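Local atomic coordinates of ribose 5-phosphate isomerase, putative (Trypanosoma brucei brucei, PDB entry 6FXS), a protein that probably catalyses the interconversion of ribose 5-phosphate and ribulose 5-phosphate. Residues I40-F51 with L140-Q149. Numbering follows the deposited sequence.
Sequences IVRYVREAGEEF and LREIIMTFLQ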
loop_
_atom_site.group_PDB
_atom_site.type_symbol
_atom_site.label_atom_id
_atom_site.label_comp_id
_atom_site.label_asym_id
_atom_site.label_seq_id
_atom_site.Cartn_x
_atom_site.Cartn_y
_atom_site.Cartn_z
ATOM N N ILE B 40 14.696 -9.266 -10.109
ATOM C CA ILE B 40 13.864 -10.334 -9.527
ATOM C C ILE B 40 14.689 -11.638 -9.315
ATOM O O ILE B 40 14.630 -12.277 -8.260
ATOM C CB ILE B 40 12.705 -10.711 -10.439
ATOM C CG1 ILE B 40 11.781 -9.508 -10.757
ATOM C CG2 ILE B 40 11.912 -11.873 -9.851
ATOM C CD1 ILE B 40 11.236 -8.751 -9.566
ATOM N N VAL B 41 15.457 -12.021 -10.354
ATOM C CA VAL B 41 16.403 -13.185 -10.289
ATOM C C VAL B 41 17.352 -13.038 -9.108
ATOM O O VAL B 41 17.538 -13.953 -8.318
ATOM C CB VAL B 41 17.187 -13.303 -11.672
ATOM C CG1 VAL B 41 18.247 -14.399 -11.670
ATOM C CG2 VAL B 41 16.191 -13.525 -12.747
ATOM N N ARG B 42 17.909 -11.865 -8.961
ATOM C CA ARG B 42 18.822 -11.577 -7.845
ATOM C C ARG B 42 18.141 -11.615 -6.475
ATOM O O ARG B 42 18.708 -12.155 -5.499
ATOM C CB ARG B 42 19.461 -10.211 -8.033
ATOM C CG ARG B 42 20.517 -9.829 -7.041
ATOM C CD ARG B 42 20.902 -8.338 -7.116
ATOM N NE ARG B 42 20.722 -7.853 -8.489
ATOM C CZ ARG B 42 20.041 -6.771 -8.873
ATOM N NH1 ARG B 42 19.474 -5.947 -7.984
ATOM N NH2 ARG B 42 19.949 -6.495 -10.187
ATOM N N TYR B 43 16.903 -11.119 -6.404
ATOM C CA TYR B 43 16.181 -11.235 -5.123
ATOM C C TYR B 43 15.919 -12.699 -4.769
ATOM O O TYR B 43 16.032 -13.059 -3.611
ATOM C CB TYR B 43 14.875 -10.449 -5.152
ATOM C CG TYR B 43 14.992 -8.983 -5.504
ATOM C CD1 TYR B 43 16.136 -8.228 -5.255
ATOM C CD2 TYR B 43 13.934 -8.345 -6.082
ATOM C CE1 TYR B 43 16.235 -6.892 -5.643
ATOM C CE2 TYR B 43 13.983 -7.011 -6.432
ATOM C CZ TYR B 43 15.110 -6.273 -6.205
ATOM O OH TYR B 43 15.010 -4.952 -6.602
ATOM N N VAL B 44 15.624 -13.540 -5.753
ATOM C CA VAL B 44 15.451 -14.949 -5.480
ATOM C C VAL B 44 16.718 -15.612 -4.879
ATOM O O VAL B 44 16.607 -16.382 -3.962
ATOM C CB VAL B 44 15.039 -15.741 -6.753
ATOM C CG1 VAL B 44 15.065 -17.243 -6.450
ATOM C CG2 VAL B 44 13.656 -15.300 -7.272
ATOM N N ARG B 45 17.905 -15.279 -5.414
ATOM C CA ARG B 45 19.178 -15.868 -4.940
ATOM C C ARG B 45 19.471 -15.295 -3.550
ATOM O O ARG B 45 19.947 -15.999 -2.673
ATOM C CB ARG B 45 20.357 -15.539 -5.909
ATOM C CG ARG B 45 20.157 -16.069 -7.308
ATOM C CD ARG B 45 21.456 -16.094 -8.120
ATOM N NE ARG B 45 21.492 -17.407 -8.743
ATOM C CZ ARG B 45 21.875 -18.530 -8.114
ATOM N NH1 ARG B 45 22.329 -18.521 -6.849
ATOM N NH2 ARG B 45 21.827 -19.693 -8.780
ATOM N N GLU B 46 19.120 -14.038 -3.309
ATOM C CA GLU B 46 19.251 -13.538 -1.928
ATOM C C GLU B 46 18.345 -14.175 -0.894
ATOM O O GLU B 46 18.668 -14.138 0.290
ATOM C CB GLU B 46 18.991 -12.072 -1.898
ATOM C CG GLU B 46 20.026 -11.243 -2.580
ATOM C CD GLU B 46 19.714 -9.789 -2.247
ATOM O OE1 GLU B 46 20.106 -9.312 -1.134
ATOM O OE2 GLU B 46 19.009 -9.151 -3.048
ATOM N N ALA B 47 17.239 -14.797 -1.303
ATOM C CA ALA B 47 16.351 -15.420 -0.353
ATOM C C ALA B 47 17.023 -16.633 0.295
ATOM O O ALA B 47 16.606 -17.042 1.354
ATOM C CB ALA B 47 15.049 -15.859 -1.005
ATOM N N GLY B 48 18.002 -17.240 -0.377
ATOM C CA GLY B 48 18.805 -18.346 0.234
ATOM C C GLY B 48 19.440 -19.208 -0.850
ATOM O O GLY B 48 18.988 -19.264 -2.011
ATOM N N GLU B 49 20.498 -19.903 -0.467
ATOM C CA GLU B 49 21.257 -20.774 -1.385
ATOM C C GLU B 49 20.478 -21.900 -1.996
ATOM O O GLU B 49 20.741 -22.244 -3.097
ATOM C CB GLU B 49 22.478 -21.341 -0.677
ATOM C CG GLU B 49 23.564 -20.281 -0.515
ATOM C CD GLU B 49 24.930 -20.792 -0.973
ATOM O OE1 GLU B 49 25.427 -21.783 -0.370
ATOM O OE2 GLU B 49 25.484 -20.206 -1.935
ATOM N N GLU B 50 19.482 -22.438 -1.300
ATOM C CA GLU B 50 18.627 -23.485 -1.893
ATOM C C GLU B 50 17.784 -23.061 -3.149
ATOM O O GLU B 50 17.326 -23.936 -3.903
ATOM C CB GLU B 50 17.722 -24.098 -0.808
ATOM C CG GLU B 50 16.530 -23.266 -0.325
ATOM C CD GLU B 50 16.854 -22.323 0.814
ATOM O OE1 GLU B 50 17.937 -21.674 0.826
ATOM O OE2 GLU B 50 16.023 -22.260 1.735
ATOM N N PHE B 51 17.583 -21.753 -3.380
ATOM C CA PHE B 51 16.709 -21.285 -4.477
ATOM C C PHE B 51 17.413 -21.162 -5.785
ATOM O O PHE B 51 18.384 -20.443 -5.921
ATOM C CB PHE B 51 15.968 -19.959 -4.105
ATOM C CG PHE B 51 15.162 -20.108 -2.865
ATOM C CD1 PHE B 51 14.053 -20.901 -2.879
ATOM C CD2 PHE B 51 15.553 -19.541 -1.687
ATOM C CE1 PHE B 51 13.342 -21.166 -1.716
ATOM C CE2 PHE B 51 14.830 -19.734 -0.504
ATOM C CZ PHE B 51 13.731 -20.582 -0.516
ATOM N N LEU B 140 9.444 -5.117 -3.540
ATOM C CA LEU B 140 9.409 -6.324 -4.309
ATOM C C LEU B 140 10.387 -7.378 -3.789
ATOM O O LEU B 140 10.087 -8.574 -3.729
ATOM C CB LEU B 140 9.738 -5.972 -5.754
ATOM C CG LEU B 140 8.726 -5.201 -6.626
ATOM C CD1 LEU B 140 9.326 -4.845 -7.997
ATOM C CD2 LEU B 140 7.516 -6.056 -6.791
ATOM N N ARG B 141 11.583 -6.918 -3.469
ATOM C CA ARG B 141 12.598 -7.765 -2.876
ATOM C C ARG B 141 12.109 -8.356 -1.559
ATOM O O ARG B 141 12.271 -9.571 -1.296
ATOM C CB ARG B 141 13.887 -6.956 -2.638
ATOM C CG ARG B 141 14.934 -7.697 -1.784
ATOM C CD ARG B 141 16.214 -6.861 -1.786
ATOM N NE ARG B 141 17.269 -7.521 -1.079
ATOM C CZ ARG B 141 17.379 -7.606 0.235
ATOM N NH1 ARG B 141 16.461 -7.130 1.055
ATOM N NH2 ARG B 141 18.409 -8.223 0.736
ATOM N N GLU B 142 11.555 -7.492 -0.692
ATOM C CA GLU B 142 11.016 -8.014 0.600
ATOM C C GLU B 142 9.992 -9.092 0.387
ATOM O O GLU B 142 9.994 -10.136 1.078
ATOM C CB GLU B 142 10.430 -6.854 1.456
ATOM C CG GLU B 142 9.921 -7.220 2.829
ATOM C CD GLU B 142 9.188 -6.047 3.436
ATOM O OE1 GLU B 142 8.297 -5.391 2.856
ATOM O OE2 GLU B 142 9.559 -5.707 4.470
ATOM N N ILE B 143 9.073 -8.844 -0.522
ATOM C CA ILE B 143 7.988 -9.771 -0.780
ATOM C C ILE B 143 8.573 -11.133 -1.261
ATOM O O ILE B 143 8.161 -12.186 -0.793
ATOM C CB ILE B 143 6.982 -9.233 -1.869
ATOM C CG1 ILE B 143 6.120 -8.029 -1.344
ATOM C CG2 ILE B 143 6.093 -10.356 -2.413
ATOM C CD1 ILE B 143 5.566 -7.128 -2.463
ATOM N N ILE B 144 9.479 -11.096 -2.234
ATOM C CA ILE B 144 10.049 -12.319 -2.809
ATOM C C ILE B 144 10.789 -13.146 -1.749
ATOM O O ILE B 144 10.540 -14.356 -1.561
ATOM C CB ILE B 144 10.924 -11.970 -4.047
ATOM C CG1 ILE B 144 10.009 -11.664 -5.222
ATOM C CG2 ILE B 144 11.883 -13.119 -4.379
ATOM C CD1 ILE B 144 10.663 -10.824 -6.291
ATOM N N MET B 145 11.587 -12.463 -0.973
ATOM C CA MET B 145 12.343 -13.152 0.089
ATOM C C MET B 145 11.398 -13.771 1.099
ATOM O O MET B 145 11.619 -14.926 1.568
ATOM C CB MET B 145 13.381 -12.234 0.754
ATOM C CG MET B 145 14.470 -11.819 -0.264
ATOM S SD MET B 145 15.728 -10.705 0.384
ATOM C CE MET B 145 16.553 -11.751 1.606
ATOM N N THR B 146 10.359 -13.000 1.456
ATOM C CA THR B 146 9.409 -13.439 2.471
ATOM C C THR B 146 8.607 -14.625 1.892
ATOM O O THR B 146 8.370 -15.627 2.551
ATOM C CB THR B 146 8.464 -12.260 2.883
ATOM O OG1 THR B 146 9.273 -11.219 3.385
ATOM C CG2 THR B 146 7.484 -12.651 3.950
ATOM N N PHE B 147 8.149 -14.470 0.657
ATOM C CA PHE B 147 7.343 -15.507 0.054
ATOM C C PHE B 147 8.125 -16.855 0.023
ATOM O O PHE B 147 7.590 -17.935 0.238
ATOM C CB PHE B 147 6.918 -15.072 -1.348
ATOM C CG PHE B 147 5.853 -15.910 -1.951
ATOM C CD1 PHE B 147 4.507 -15.673 -1.646
ATOM C CD2 PHE B 147 6.160 -16.955 -2.788
ATOM C CE1 PHE B 147 3.514 -16.371 -2.257
ATOM C CE2 PHE B 147 5.145 -17.720 -3.382
ATOM C CZ PHE B 147 3.826 -17.448 -3.117
ATOM N N LEU B 148 9.399 -16.771 -0.317
ATOM C CA LEU B 148 10.227 -17.993 -0.484
ATOM C C LEU B 148 10.590 -18.583 0.844
ATOM O O LEU B 148 10.679 -19.808 0.927
ATOM C CB LEU B 148 11.497 -17.679 -1.252
ATOM C CG LEU B 148 11.298 -17.340 -2.728
ATOM C CD1 LEU B 148 12.583 -16.885 -3.404
ATOM C CD2 LEU B 148 10.663 -18.483 -3.454
ATOM N N GLN B 149 10.764 -17.749 1.868
ATOM C CA GLN B 149 11.253 -18.217 3.156
ATOM C C GLN B 149 10.133 -18.638 4.122
ATOM O O GLN B 149 10.378 -19.400 5.091
ATOM C CB GLN B 149 12.092 -17.150 3.834
ATOM C CG GLN B 149 13.453 -16.965 3.222
ATOM C CD GLN B 149 14.182 -15.853 3.918
ATOM O OE1 GLN B 149 13.694 -15.270 4.913
ATOM N NE2 GLN B 149 15.283 -15.483 3.373
#
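Tyr43 lays one face of its ring against the start of the Arg141 side chain: CB of Arg141 sits over the middle of the ring, 3.5 Å from its centroid, a CH-pi contact almost on the ring normal. Arg141 sends CG away from its own backbone N (chi1 170°) and stays extended to NE, running on across the CD1 side of this ring and turning its guanidinium nearly perpendicular to it. Arg141 grips Glu46 side-on, with Arg141 NH2 reaching Glu46 OE1 at 2.8 Å. The NE of Arg141 meets OE2 of Glu46 at 3.1 Å. Both oxygens lie close to the guanidinium plane, but the carboxylate is twisted 48° from it, so the two-bond salt bridge is not coplanar. SD of Met145 rests over one guanidinium face; a bend at chi3 carries its CE to the Glu46 carbonyl O.

Deeper in, the contact is apolar. Ile144 splits its branches, CG2 going to Val44 CG2 and CD1 to Ile40 CG2. Leu148 CD1 presses on Ala47 CB at 3.6 Å, where the small side chain lets the backbones close to 4.6 Å between the CA atoms of Ala47 and Met145. CB of Leu148 lies over one face of the Phe51 ring, toward its rim, in a CH-pi contact, and Glu50 CG lies over the centre of the opposite face. At the C-terminal end, Gln149 NE2 gives a nearly straight 2.9 Å hydrogen bond to Ala47 O, just before Gly48 leaves helical geometry with positive phi.

The axes of segments 40-46 and 140-149 cross at -43°. Helices 37-46 and 137-149 pack side by side on one face of the parallel sheet of this Rossmann-like alpha/beta fold, with Ile40 and Val44 on strand 84-89, Ile144 on strand 127-131, and helix 113-121 flanking helix 137-149.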